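PDB 3QP9: type I polyketide synthase PikAII from Streptomyces venezuelae, which elongates and processes polyketide chains, and here supplies a C2-type ketoreductase with Rossmann folds that probably takes part in substrate epimerization. Local coordinates for residues D59-A64 / P78-V83; A65-A70 / L111-W116. All blocks are in the same frame, centred on the assembly; numbering follows the deposited sequence.

Contact 1 (D59-A64 / P78-V83)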
loop_
_atom_site.group_PDB
_atom_site.type_symbol
_atom_site.label_atom_id
_atom_site.label_comp_id
_atom_site.label_asym_id
_atom_site.label_seq_id
_atom_site.Cartn_x
_atom_site.Cartn_y
_atom_site.Cartn_z
ATOM N N ASP A 59 22.761 5.819 11.781
ATOM C CA ASP A 59 23.939 5.302 11.076
ATOM C C ASP A 59 23.907 5.669 9.584
ATOM O O ASP A 59 24.716 5.167 8.776
ATOM C CB ASP A 59 24.130 3.788 11.332
ATOM C CG ASP A 59 22.866 2.968 11.071
ATOM O OD1 ASP A 59 21.745 3.441 11.414
ATOM O OD2 ASP A 59 23.011 1.834 10.528
ATOM N N ARG A 60 23.011 6.599 9.236
ATOM C CA ARG A 60 22.836 7.035 7.843
ATOM C C ARG A 60 23.147 8.522 7.561
ATOM O O ARG A 60 22.601 9.098 6.614
ATOM C CB ARG A 60 21.419 6.694 7.387
ATOM C CG ARG A 60 20.978 5.245 7.705
ATOM C CD ARG A 60 21.617 4.250 6.738
ATOM N NE ARG A 60 20.620 3.460 6.002
ATOM C CZ ARG A 60 20.128 3.795 4.808
ATOM N NH1 ARG A 60 20.511 4.910 4.197
ATOM N NH2 ARG A 60 19.251 3.014 4.216
ATOM N N SER A 61 24.034 9.110 8.371
ATOM C CA SER A 61 24.397 10.539 8.347
ATOM C C SER A 61 25.068 11.023 7.078
ATOM O O SER A 61 24.784 12.135 6.604
ATOM C CB SER A 61 25.325 10.871 9.517
ATOM O OG SER A 61 24.642 11.644 10.480
ATOM N N ALA A 62 26.003 10.215 6.587
ATOM C CA ALA A 62 26.496 10.323 5.218
ATOM C C ALA A 62 25.428 10.943 4.279
ATOM O O ALA A 62 25.493 12.126 3.937
ATOM C CB ALA A 62 26.908 8.939 4.705
ATOM N N GLU A 63 24.450 10.129 3.876
ATOM C CA GLU A 63 23.323 10.631 3.052
ATOM C C GLU A 63 22.487 11.541 3.909
ATOM O O GLU A 63 22.351 11.329 5.106
ATOM C CB GLU A 63 22.485 9.512 2.418
ATOM C CG GLU A 63 22.108 8.359 3.302
ATOM C CD GLU A 63 22.153 7.055 2.555
ATOM O OE1 GLU A 63 21.421 6.917 1.543
ATOM O OE2 GLU A 63 22.937 6.179 2.980
ATOM N N ALA A 64 21.962 12.583 3.305
ATOM C CA ALA A 64 21.391 13.675 4.057
ATOM C C ALA A 64 22.276 14.835 3.793
ATOM O O ALA A 64 21.768 15.918 3.582
ATOM C CB ALA A 64 21.289 13.399 5.536
ATOM N N PRO A 78 18.560 24.435 7.302
ATOM C CA PRO A 78 18.317 23.032 7.718
ATOM C C PRO A 78 19.080 22.570 8.963
ATOM O O PRO A 78 20.299 22.753 9.076
ATOM C CB PRO A 78 18.783 22.202 6.513
ATOM C CG PRO A 78 19.557 23.129 5.654
ATOM C CD PRO A 78 19.511 24.529 6.182
ATOM N N VAL A 79 18.366 21.926 9.875
ATOM C CA VAL A 79 19.013 21.288 11.029
ATOM C C VAL A 79 18.837 19.761 10.995
ATOM O O VAL A 79 17.708 19.245 11.086
ATOM C CB VAL A 79 18.457 21.862 12.394
ATOM C CG1 VAL A 79 19.120 21.174 13.605
ATOM C CG2 VAL A 79 18.670 23.367 12.458
ATOM N N GLN A 80 19.934 19.035 10.895
ATOM C CA GLN A 80 19.863 17.578 11.025
ATOM C C GLN A 80 19.674 17.054 12.425
ATOM O O GLN A 80 20.304 17.519 13.388
ATOM C CB GLN A 80 21.089 16.929 10.425
ATOM C CG GLN A 80 21.047 15.426 10.391
ATOM C CD GLN A 80 22.110 14.850 9.469
ATOM O OE1 GLN A 80 22.594 15.535 8.570
ATOM N NE2 GLN A 80 22.494 13.595 9.710
ATOM N N LEU A 81 18.795 16.077 12.530
ATOM C CA LEU A 81 18.468 15.466 13.798
ATOM C C LEU A 81 18.598 13.970 13.595
ATOM O O LEU A 81 17.671 13.312 13.070
ATOM C CB LEU A 81 17.051 15.822 14.205
ATOM C CG LEU A 81 16.784 17.308 14.360
ATOM C CD1 LEU A 81 15.377 17.489 14.821
ATOM C CD2 LEU A 81 17.752 17.916 15.403
ATOM N N ASP A 82 19.768 13.448 13.948
ATOM C CA ASP A 82 20.033 12.031 13.816
ATOM C C ASP A 82 19.309 11.308 14.933
ATOM O O ASP A 82 19.544 11.592 16.097
ATOM C CB ASP A 82 21.528 11.733 13.908
ATOM C CG ASP A 82 22.379 12.774 13.208
ATOM O OD1 ASP A 82 22.387 12.789 11.951
ATOM O OD2 ASP A 82 23.049 13.576 13.931
ATOM N N VAL A 83 18.457 10.349 14.583
ATOM C CA VAL A 83 17.819 9.499 15.598
ATOM C C VAL A 83 18.125 7.966 15.467
ATOM O O VAL A 83 18.497 7.483 14.377
ATOM C CB VAL A 83 16.316 9.806 15.664
ATOM C CG1 VAL A 83 15.593 9.243 14.430
ATOM C CG2 VAL A 83 15.698 9.296 16.985
#
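Ser61 brings its hydroxyl up to the polar ends of two strand residues, Gln80 and Asp82. Its OG lies 2.9 Å from Asp82 OD1 and 3.0 Å from Gln80 NE2. Serine suits this place because its one short arm lets OG face the amide nitrogen and the carboxylate oxygen at once. Gln80 reaches it with an almost fully extended chain, CG anti to the backbone N (chi1 -174°), which carries the amide out toward the loop. Asp82 is folded the other way, with CG beside its own N. Being two residues apart, Gln80 and Asp82 both project to the loop side of the strand, and their ends converge. The separation of Gln80 NE2 from Asp82 OD1, 2.4 Å, is too short to be trusted in detail, so the exact geometry of this polar cluster is doubtful.

The setting is a beta-alpha-beta crossover of the Rossmann type: strand 51-57, this loop, helix 65-73, then strand 77-83, which hydrogen-bonds in parallel to strand 51-57 through Val79 and Leu81. On the strand face turned from the loop, Leu81 and Val83 meet helix 89-102, so apolar residues suit that side.

Beyond the polar cluster there is one van der Waals contact across the pair, the Ala64 methyl CB against Gln80 OE1 at 3.9 Å. Ala64 occupies the N-cap of helix 65-73 with a positive phi (113°), which a small residue tolerates more easily than a bulky one, and its methyl is buried against Val56 and Leu113.

An ionic contact stays within the loop itself. Arg60 NH1 and Glu63 OE2 form a salt bridge of 3.0 Å, and Glu63 CG lies in the guanidinium plane at its edge, both groups lying away from strand 77-83.

Contact 2 (A65-A70 / L111-W116); sequences APVLAA and LSLLAW
In the first, N-terminal Rossmann-like unit of the ketoreductase, Val67 of helix 65-73 packs against Leu111, Leu113 and Trp116, which run from the C-terminal end of strand 109-112 into the turn beyond it. Val67 is the sole helix residue here to touch the other segment, and its two methyls divide the work. CG1, anti to the backbone N (chi1 -175°), meets Leu111 CD2 at 3.8 Å, the two side chains crossing at a slant. CG2 faces the turn instead: it meets Leu113 CD1 at 3.7 Å, the side chains reaching toward each other tip to tip, and approaches Trp116 CH2 at 3.8 Å on an oblique line to the ring. A beta-branched residue suits the site because its fork serves the strand and the turn together.

Leu113 also lies against the indole of its own segment, with CB 4.1 Å above the ring plane and over its centre, so one face of Trp116 is covered. The ring of His156 adds an edge-to-face contact. The chain that presents these groups is shaped by an ST turn, in which Leu114 N donates to Ser112 OG (3.1 Å, 162°), followed by the short 3-10 segment 114-116. Leu205 of helix 202-212 packs on Val67 as well.

With three buried aliphatic side chains, an indole and no hydrogen bond across the interface, the contact rests on van der Waals packing and the exclusion of water, which have little directional preference.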
loop_
_atom_site.group_PDB
_atom_site.type_symbol
_atom_site.label_atom_id
_atom_site.label_comp_id
_atom_site.label_asym_id
_atom_site.label_seq_id
_atom_site.Cartn_x
_atom_site.Cartn_y
_atom_site.Cartn_z
ATOM N N ALA A 65 23.591 14.608 3.727
ATOM C CA ALA A 65 24.492 15.698 3.394
ATOM C C ALA A 65 23.966 16.479 2.192
ATOM O O ALA A 65 23.784 17.686 2.294
ATOM C CB ALA A 65 25.962 15.215 3.168
ATOM N N PRO A 66 23.700 15.780 1.043
ATOM C CA PRO A 66 23.207 16.527 -0.084
ATOM C C PRO A 66 21.706 16.965 0.058
ATOM O O PRO A 66 21.306 17.997 -0.517
ATOM C CB PRO A 66 23.473 15.578 -1.264
ATOM C CG PRO A 66 23.320 14.166 -0.652
ATOM C CD PRO A 66 23.673 14.324 0.819
ATOM N N VAL A 67 20.898 16.208 0.817
ATOM C CA VAL A 67 19.602 16.743 1.311
ATOM C C VAL A 67 19.736 18.163 2.003
ATOM O O VAL A 67 19.084 19.121 1.577
ATOM C CB VAL A 67 18.814 15.751 2.201
ATOM C CG1 VAL A 67 17.441 16.358 2.560
ATOM C CG2 VAL A 67 18.606 14.412 1.485
ATOM N N LEU A 68 20.591 18.330 3.026
ATOM C CA LEU A 68 20.712 19.682 3.591
ATOM C C LEU A 68 21.288 20.686 2.626
ATOM O O LEU A 68 20.857 21.853 2.615
ATOM C CB LEU A 68 21.456 19.738 4.946
ATOM C CG LEU A 68 21.479 18.598 5.949
ATOM C CD1 LEU A 68 22.196 19.126 7.185
ATOM C CD2 LEU A 68 20.098 18.141 6.312
ATOM N N ALA A 69 22.222 20.265 1.759
ATOM C CA ALA A 69 22.719 21.238 0.794
ATOM C C ALA A 69 21.568 21.749 -0.076
ATOM O O ALA A 69 21.424 22.957 -0.261
ATOM C CB ALA A 69 23.885 20.664 -0.069
ATOM N N ALA A 70 20.705 20.843 -0.572
ATOM C CA ALA A 70 19.569 21.305 -1.399
ATOM C C ALA A 70 18.618 22.231 -0.676
ATOM O O ALA A 70 18.178 23.245 -1.241
ATOM C CB ALA A 70 18.806 20.127 -2.001
ATOM N N LEU A 111 11.132 17.238 7.586
ATOM C CA LEU A 111 11.462 16.390 6.459
ATOM C C LEU A 111 11.994 15.128 7.041
ATOM O O LEU A 111 13.092 15.119 7.592
ATOM C CB LEU A 111 12.574 16.989 5.611
ATOM C CG LEU A 111 12.738 16.220 4.283
ATOM C CD1 LEU A 111 11.442 16.182 3.526
ATOM C CD2 LEU A 111 13.825 16.901 3.465
ATOM N N SER A 112 11.228 14.069 6.957
ATOM C CA SER A 112 11.706 12.769 7.481
ATOM C C SER A 112 12.440 11.980 6.429
ATOM O O SER A 112 11.849 11.662 5.346
ATOM C CB SER A 112 10.546 11.964 7.944
ATOM O OG SER A 112 10.980 10.691 8.377
ATOM N N LEU A 113 13.714 11.644 6.685
ATOM C CA LEU A 113 14.367 10.642 5.792
ATOM C C LEU A 113 14.280 9.225 6.401
ATOM O O LEU A 113 15.060 8.351 6.004
ATOM C CB LEU A 113 15.847 11.048 5.482
ATOM C CG LEU A 113 16.067 12.484 4.962
ATOM C CD1 LEU A 113 17.544 12.710 4.548
ATOM C CD2 LEU A 113 15.173 12.830 3.734
ATOM N N LEU A 114 13.407 9.007 7.384
ATOM C CA LEU A 114 13.429 7.726 8.164
ATOM C C LEU A 114 13.110 6.494 7.324
ATOM O O LEU A 114 13.572 5.407 7.631
ATOM C CB LEU A 114 12.482 7.728 9.387
ATOM C CG LEU A 114 12.852 8.735 10.509
ATOM C CD1 LEU A 114 11.755 8.779 11.554
ATOM C CD2 LEU A 114 14.251 8.319 11.156
ATOM N N ALA A 115 12.338 6.680 6.256
ATOM C CA ALA A 115 11.961 5.533 5.404
ATOM C C ALA A 115 13.186 4.889 4.722
ATOM O O ALA A 115 13.124 3.706 4.337
ATOM C CB ALA A 115 10.892 6.015 4.372
ATOM N N TRP A 116 14.293 5.647 4.630
ATOM C CA TRP A 116 15.486 5.156 3.955
ATOM C C TRP A 116 16.137 4.040 4.720
ATOM O O TRP A 116 16.900 3.290 4.135
ATOM C CB TRP A 116 16.534 6.232 3.673
ATOM C CG TRP A 116 16.020 7.303 2.798
ATOM C CD1 TRP A 116 14.743 7.436 2.289
ATOM C CD2 TRP A 116 16.760 8.411 2.334
ATOM N NE1 TRP A 116 14.660 8.596 1.523
ATOM C CE2 TRP A 116 15.889 9.208 1.557
ATOM C CE3 TRP A 116 18.069 8.832 2.525
ATOM C CZ2 TRP A 116 16.296 10.392 0.985
ATOM C CZ3 TRP A 116 18.468 10.027 1.960
ATOM C CH2 TRP A 116 17.604 10.755 1.149
#

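From the N terminus the chain leaves strand 51-57, passes through 59-64, runs along helix 65-73 and returns in strand 77-83, where contact 1 closes a short loop. The first segment of contact 2, 65-70, lies within that loop, but its partner 111-116 comes only after helix 89-102, at the end of strand 109-112 and the turn beyond, so the two closures cross. Strands 77-83 and 109-112 flank strand 51-57 on opposite sides; contact 1 thus ties the loop leading into the helix to an edge strand, and contact 2 ties the helix to the end of the inner strand and its following turn. The contact centres are about 7 Å apart, and Val83 and Leu114 touch directly.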